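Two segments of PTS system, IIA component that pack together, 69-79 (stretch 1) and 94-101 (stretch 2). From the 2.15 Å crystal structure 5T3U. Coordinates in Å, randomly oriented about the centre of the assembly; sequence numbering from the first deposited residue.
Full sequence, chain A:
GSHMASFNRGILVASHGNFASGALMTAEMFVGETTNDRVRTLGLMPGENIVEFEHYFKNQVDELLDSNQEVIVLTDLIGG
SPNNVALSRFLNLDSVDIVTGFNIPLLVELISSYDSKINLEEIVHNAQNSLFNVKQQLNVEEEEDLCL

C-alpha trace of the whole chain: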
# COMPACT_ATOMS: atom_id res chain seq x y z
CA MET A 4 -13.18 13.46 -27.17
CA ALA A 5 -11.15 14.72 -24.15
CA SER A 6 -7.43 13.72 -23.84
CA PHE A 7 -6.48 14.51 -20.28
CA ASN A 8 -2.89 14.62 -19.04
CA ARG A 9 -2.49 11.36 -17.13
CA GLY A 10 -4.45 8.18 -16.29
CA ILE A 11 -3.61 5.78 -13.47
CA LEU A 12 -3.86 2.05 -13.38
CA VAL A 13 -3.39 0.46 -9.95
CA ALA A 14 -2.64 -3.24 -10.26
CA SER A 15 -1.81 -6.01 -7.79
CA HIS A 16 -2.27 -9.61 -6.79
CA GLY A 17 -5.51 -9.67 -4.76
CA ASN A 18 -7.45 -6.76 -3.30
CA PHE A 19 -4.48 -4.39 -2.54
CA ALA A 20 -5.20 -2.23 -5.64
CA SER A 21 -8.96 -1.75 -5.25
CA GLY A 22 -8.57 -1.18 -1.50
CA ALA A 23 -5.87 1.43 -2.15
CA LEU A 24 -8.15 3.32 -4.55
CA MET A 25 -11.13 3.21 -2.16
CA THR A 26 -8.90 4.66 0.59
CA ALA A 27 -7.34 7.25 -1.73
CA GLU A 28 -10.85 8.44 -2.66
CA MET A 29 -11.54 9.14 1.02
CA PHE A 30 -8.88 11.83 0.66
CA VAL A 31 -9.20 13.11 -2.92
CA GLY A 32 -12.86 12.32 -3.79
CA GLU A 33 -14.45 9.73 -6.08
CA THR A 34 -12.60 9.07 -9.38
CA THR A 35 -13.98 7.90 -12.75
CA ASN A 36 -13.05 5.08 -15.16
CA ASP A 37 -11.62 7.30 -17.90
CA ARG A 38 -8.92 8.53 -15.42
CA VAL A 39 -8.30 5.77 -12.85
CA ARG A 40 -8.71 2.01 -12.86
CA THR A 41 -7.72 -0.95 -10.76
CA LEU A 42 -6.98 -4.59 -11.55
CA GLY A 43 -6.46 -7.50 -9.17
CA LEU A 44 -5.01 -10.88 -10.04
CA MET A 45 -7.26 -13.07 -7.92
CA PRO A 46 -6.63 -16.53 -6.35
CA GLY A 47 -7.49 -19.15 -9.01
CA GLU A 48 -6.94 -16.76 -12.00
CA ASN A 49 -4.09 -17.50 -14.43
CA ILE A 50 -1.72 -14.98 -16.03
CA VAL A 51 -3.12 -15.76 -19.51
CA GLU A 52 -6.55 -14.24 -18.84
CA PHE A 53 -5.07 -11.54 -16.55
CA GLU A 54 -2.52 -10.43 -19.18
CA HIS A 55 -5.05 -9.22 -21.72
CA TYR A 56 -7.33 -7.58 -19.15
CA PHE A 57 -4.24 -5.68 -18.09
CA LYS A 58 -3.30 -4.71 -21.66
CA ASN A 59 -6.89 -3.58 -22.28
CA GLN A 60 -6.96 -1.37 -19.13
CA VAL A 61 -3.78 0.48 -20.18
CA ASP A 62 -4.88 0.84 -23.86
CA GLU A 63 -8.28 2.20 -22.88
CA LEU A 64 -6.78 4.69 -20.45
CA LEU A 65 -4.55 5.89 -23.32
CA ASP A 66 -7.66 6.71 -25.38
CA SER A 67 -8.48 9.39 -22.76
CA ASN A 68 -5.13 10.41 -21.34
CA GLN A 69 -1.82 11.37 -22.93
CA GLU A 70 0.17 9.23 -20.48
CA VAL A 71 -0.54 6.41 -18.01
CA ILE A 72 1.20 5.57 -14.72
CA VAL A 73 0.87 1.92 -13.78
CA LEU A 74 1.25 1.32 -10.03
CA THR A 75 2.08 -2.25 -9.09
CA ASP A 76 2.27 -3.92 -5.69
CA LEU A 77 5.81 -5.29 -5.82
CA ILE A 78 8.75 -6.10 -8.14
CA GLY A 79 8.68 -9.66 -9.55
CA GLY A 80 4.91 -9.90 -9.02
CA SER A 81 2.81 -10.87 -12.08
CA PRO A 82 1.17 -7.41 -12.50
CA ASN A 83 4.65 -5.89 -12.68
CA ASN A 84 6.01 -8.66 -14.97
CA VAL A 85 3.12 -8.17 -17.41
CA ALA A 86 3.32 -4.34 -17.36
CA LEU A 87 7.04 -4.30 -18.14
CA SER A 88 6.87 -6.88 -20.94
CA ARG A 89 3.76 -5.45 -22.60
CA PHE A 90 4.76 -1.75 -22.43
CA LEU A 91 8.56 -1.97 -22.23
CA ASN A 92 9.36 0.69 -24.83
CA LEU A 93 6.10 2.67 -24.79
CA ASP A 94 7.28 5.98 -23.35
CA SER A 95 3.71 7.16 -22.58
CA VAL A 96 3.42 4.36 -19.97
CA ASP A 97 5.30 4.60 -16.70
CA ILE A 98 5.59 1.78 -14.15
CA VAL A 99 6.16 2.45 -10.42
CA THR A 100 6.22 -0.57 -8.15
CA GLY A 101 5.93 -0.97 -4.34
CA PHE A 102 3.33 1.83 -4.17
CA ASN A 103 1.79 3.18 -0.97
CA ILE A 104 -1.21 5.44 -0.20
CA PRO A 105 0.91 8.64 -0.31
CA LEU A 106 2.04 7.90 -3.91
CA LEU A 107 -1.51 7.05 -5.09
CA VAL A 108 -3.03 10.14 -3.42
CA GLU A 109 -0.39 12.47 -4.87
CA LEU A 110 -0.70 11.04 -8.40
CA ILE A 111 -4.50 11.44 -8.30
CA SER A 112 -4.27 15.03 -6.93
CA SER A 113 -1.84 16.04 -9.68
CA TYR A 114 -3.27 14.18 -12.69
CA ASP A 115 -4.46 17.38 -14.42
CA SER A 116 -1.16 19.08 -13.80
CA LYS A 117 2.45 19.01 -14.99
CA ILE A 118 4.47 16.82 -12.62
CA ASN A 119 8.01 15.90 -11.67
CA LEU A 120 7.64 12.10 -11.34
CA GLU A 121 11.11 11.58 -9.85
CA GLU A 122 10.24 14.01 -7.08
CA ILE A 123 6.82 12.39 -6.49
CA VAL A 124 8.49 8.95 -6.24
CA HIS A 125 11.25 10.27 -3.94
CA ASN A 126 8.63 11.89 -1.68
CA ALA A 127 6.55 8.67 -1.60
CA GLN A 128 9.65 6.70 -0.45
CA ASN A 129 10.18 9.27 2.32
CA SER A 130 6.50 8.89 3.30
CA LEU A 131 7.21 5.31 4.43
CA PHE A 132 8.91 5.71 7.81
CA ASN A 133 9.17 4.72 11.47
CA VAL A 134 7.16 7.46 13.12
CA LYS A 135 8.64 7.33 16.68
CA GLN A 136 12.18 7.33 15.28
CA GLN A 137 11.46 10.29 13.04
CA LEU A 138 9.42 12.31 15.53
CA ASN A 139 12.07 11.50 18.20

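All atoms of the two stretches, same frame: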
# COMPACT_ATOMS: atom_id res chain seq x y z
N GLN A 69 -3.07 11.38 -22.16
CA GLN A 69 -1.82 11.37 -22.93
C GLN A 69 -0.78 10.37 -22.43
O GLN A 69 -0.03 9.79 -23.23
CB GLN A 69 -1.18 12.76 -22.94
CG GLN A 69 -1.94 13.81 -23.74
CD GLN A 69 -1.21 15.14 -23.69
OE1 GLN A 69 -1.62 16.07 -23.00
NE2 GLN A 69 -0.07 15.21 -24.35
N GLU A 70 -0.70 10.20 -21.10
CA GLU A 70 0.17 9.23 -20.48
C GLU A 70 -0.59 8.37 -19.48
O GLU A 70 -1.70 8.74 -19.04
CB GLU A 70 1.23 9.95 -19.68
CG GLU A 70 2.13 10.86 -20.42
CD GLU A 70 2.95 11.66 -19.45
OE1 GLU A 70 2.77 11.50 -18.20
OE2 GLU A 70 3.78 12.46 -19.91
N VAL A 71 -0.01 7.24 -19.10
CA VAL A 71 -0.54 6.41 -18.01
C VAL A 71 0.60 6.02 -17.04
O VAL A 71 1.69 5.64 -17.46
CB VAL A 71 -1.28 5.17 -18.57
CG1 VAL A 71 -1.68 4.18 -17.45
CG2 VAL A 71 -2.51 5.60 -19.34
N ILE A 72 0.34 6.16 -15.74
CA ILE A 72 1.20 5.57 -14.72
C ILE A 72 0.53 4.29 -14.22
O ILE A 72 -0.62 4.29 -13.81
CB ILE A 72 1.52 6.57 -13.58
CG1 ILE A 72 2.16 7.83 -14.17
CG2 ILE A 72 2.53 5.96 -12.51
CD1 ILE A 72 2.34 8.93 -13.16
N VAL A 73 1.26 3.19 -14.34
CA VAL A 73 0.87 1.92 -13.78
C VAL A 73 1.55 1.81 -12.41
O VAL A 73 2.79 1.93 -12.29
CB VAL A 73 1.32 0.74 -14.69
CG1 VAL A 73 0.90 -0.61 -14.10
CG2 VAL A 73 0.75 0.89 -16.10
N LEU A 74 0.74 1.61 -11.38
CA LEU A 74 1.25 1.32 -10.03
C LEU A 74 1.08 -0.16 -9.78
O LEU A 74 -0.02 -0.70 -9.95
CB LEU A 74 0.49 2.12 -8.97
CG LEU A 74 0.51 3.65 -9.10
CD1 LEU A 74 -0.25 4.26 -7.91
CD2 LEU A 74 1.94 4.22 -9.23
N THR A 75 2.17 -0.83 -9.41
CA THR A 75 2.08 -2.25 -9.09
C THR A 75 2.55 -2.52 -7.65
O THR A 75 3.30 -1.74 -7.06
CB THR A 75 2.89 -3.12 -10.06
OG1 THR A 75 4.27 -2.80 -9.88
CG2 THR A 75 2.45 -2.86 -11.56
N ASP A 76 2.09 -3.64 -7.10
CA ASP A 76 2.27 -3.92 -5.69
C ASP A 76 3.71 -4.21 -5.29
O ASP A 76 4.17 -3.70 -4.27
CB ASP A 76 1.29 -5.02 -5.19
CG ASP A 76 1.26 -6.28 -6.08
OD1 ASP A 76 1.85 -6.29 -7.19
OD2 ASP A 76 0.57 -7.25 -5.66
N LEU A 77 4.42 -5.00 -6.10
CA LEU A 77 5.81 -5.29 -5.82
C LEU A 77 6.58 -5.78 -7.08
O LEU A 77 5.98 -6.34 -8.00
CB LEU A 77 5.90 -6.29 -4.66
CG LEU A 77 5.69 -7.78 -4.89
CD1 LEU A 77 5.80 -8.54 -3.56
CD2 LEU A 77 4.35 -8.12 -5.57
N ILE A 78 7.89 -5.57 -7.09
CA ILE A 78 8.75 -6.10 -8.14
C ILE A 78 8.67 -7.65 -8.23
O ILE A 78 8.59 -8.34 -7.22
CB ILE A 78 10.22 -5.58 -7.97
CG1 ILE A 78 11.05 -5.76 -9.27
CG2 ILE A 78 10.93 -6.26 -6.77
CD1 ILE A 78 10.72 -4.76 -10.39
N GLY A 79 8.67 -8.20 -9.43
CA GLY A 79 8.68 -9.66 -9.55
C GLY A 79 7.31 -10.27 -9.29
O GLY A 79 7.16 -11.47 -9.36
N ASP A 94 6.93 4.89 -24.23
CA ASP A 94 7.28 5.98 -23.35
C ASP A 94 6.09 6.64 -22.63
O ASP A 94 6.27 7.22 -21.55
CB ASP A 94 8.07 7.05 -24.10
CG ASP A 94 9.47 6.59 -24.49
OD1 ASP A 94 9.99 5.57 -23.95
OD2 ASP A 94 10.06 7.27 -25.36
N SER A 95 4.90 6.56 -23.21
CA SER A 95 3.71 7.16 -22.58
C SER A 95 3.23 6.35 -21.36
O SER A 95 2.31 6.77 -20.65
CB SER A 95 2.58 7.26 -23.58
OG SER A 95 2.26 5.95 -24.01
N VAL A 96 3.84 5.19 -21.11
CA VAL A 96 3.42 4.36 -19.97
C VAL A 96 4.56 4.25 -18.98
O VAL A 96 5.61 3.70 -19.31
CB VAL A 96 2.99 2.95 -20.40
CG1 VAL A 96 2.71 2.05 -19.17
CG2 VAL A 96 1.76 3.02 -21.30
N ASP A 97 4.34 4.78 -17.78
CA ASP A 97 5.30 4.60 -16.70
C ASP A 97 4.86 3.50 -15.75
O ASP A 97 3.67 3.24 -15.60
CB ASP A 97 5.52 5.90 -15.94
CG ASP A 97 6.36 6.87 -16.72
OD1 ASP A 97 7.50 6.49 -17.08
OD2 ASP A 97 5.88 8.00 -17.01
N ILE A 98 5.85 2.87 -15.10
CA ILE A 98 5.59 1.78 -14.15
C ILE A 98 6.32 2.05 -12.84
O ILE A 98 7.55 2.12 -12.82
CB ILE A 98 6.03 0.39 -14.71
CG1 ILE A 98 5.41 0.14 -16.11
CG2 ILE A 98 5.64 -0.73 -13.68
CD1 ILE A 98 6.01 -1.04 -16.85
N VAL A 99 5.56 2.24 -11.75
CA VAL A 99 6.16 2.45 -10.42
C VAL A 99 5.68 1.32 -9.53
O VAL A 99 4.47 1.12 -9.38
CB VAL A 99 5.83 3.85 -9.82
CG1 VAL A 99 6.51 4.05 -8.46
CG2 VAL A 99 6.29 4.96 -10.77
N THR A 100 6.62 0.56 -8.97
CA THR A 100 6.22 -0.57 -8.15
C THR A 100 6.33 -0.27 -6.64
O THR A 100 6.86 0.77 -6.26
CB THR A 100 6.97 -1.89 -8.54
OG1 THR A 100 6.32 -2.98 -7.87
CG2 THR A 100 8.39 -1.87 -8.08
N GLY A 101 5.83 -1.17 -5.80
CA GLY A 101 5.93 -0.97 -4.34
C GLY A 101 5.15 0.23 -3.82
O GLY A 101 5.50 0.79 -2.76
O HOH W 1 3.65 8.35 -17.86

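The two stretches pair as neighbouring parallel strands: the axes of 70-75 and 96-100 approach to 4.6 Å, their N-to-C directions differ by 21°, and together the stretches bury 647 Å² counting both sides. The register runs from Val71 beside Val96 to Leu74 beside Val99, with CA-CA separations of about 4.7 to 5.0 Å.

The backbone bonds follow the alternation expected of a parallel pair. Val71 N donates to Ser95 O (2.8 Å, N-H...O angle 166°), and Val71 O accepts from Asp97 N (2.8 Å, 157°). Val73 N then donates to Asp97 O (2.7 Å, 174°), while Val73 O accepts from Val99 N (2.8 Å, 167°). Thr75 N continues the ladder to Val99 O (3.0 Å, 161°). Thus Val71, Val73, Asp97 and Val99 each have both amide N and carbonyl O satisfied across the interface. The last rung is weak: Gly101 N lies 2.9 Å from Thr75 O, but the angle has fallen to 117°. Several carbonyls also receive a CA-H contact, as from Val96 CA to Val71 O (3.3 Å) and from Leu74 CA to Val99 O (3.3 Å).

Side chains alternate between the faces. On one, Val71, Val73, Val96 and Ile98 are buried; Val73 CG2 meets Val96 CG1 at 3.8 Å, and the branched residues suit the extended backbone. On the other, Leu74, with chi1 m and chi2 t, brings CD2 to 4.0 Å from Val99 CB, and Ile72 CG2 is 4.3 Å from Val99 CG2. Asp97 shares this second face but is partly exposed, which allows its carboxylate to meet solvent: water 1 donates to Asp97 OD2 at 2.4 Å, a very short separation, and weakly to Glu70 OE1 at 3.3 Å. Other acceptors compete for the water's protons, so this bridge is weaker evidence than the backbone ladder.

Near the C-terminal end, two buried hydroxyls pair: Thr75 OG1 and Thr100 OG1 are hydrogen-bonded at 2.9 Å, with chi1 p and t respectively. Thr75 OG1 also bonds elsewhere in the structure. Ile78 N is only 3.1 Å from Thr100 OG1, yet its angle is too poor for a hydrogen bond. Leu77 N instead bonds weakly within its own stretch, to Asp76 OD1 (3.1 Å, 130°).

Gly101 has phi/psi of 65/27, a positive phi that favours glycine, and its CA approaches Asp76 O at 3.2 Å in a further CA-H contact.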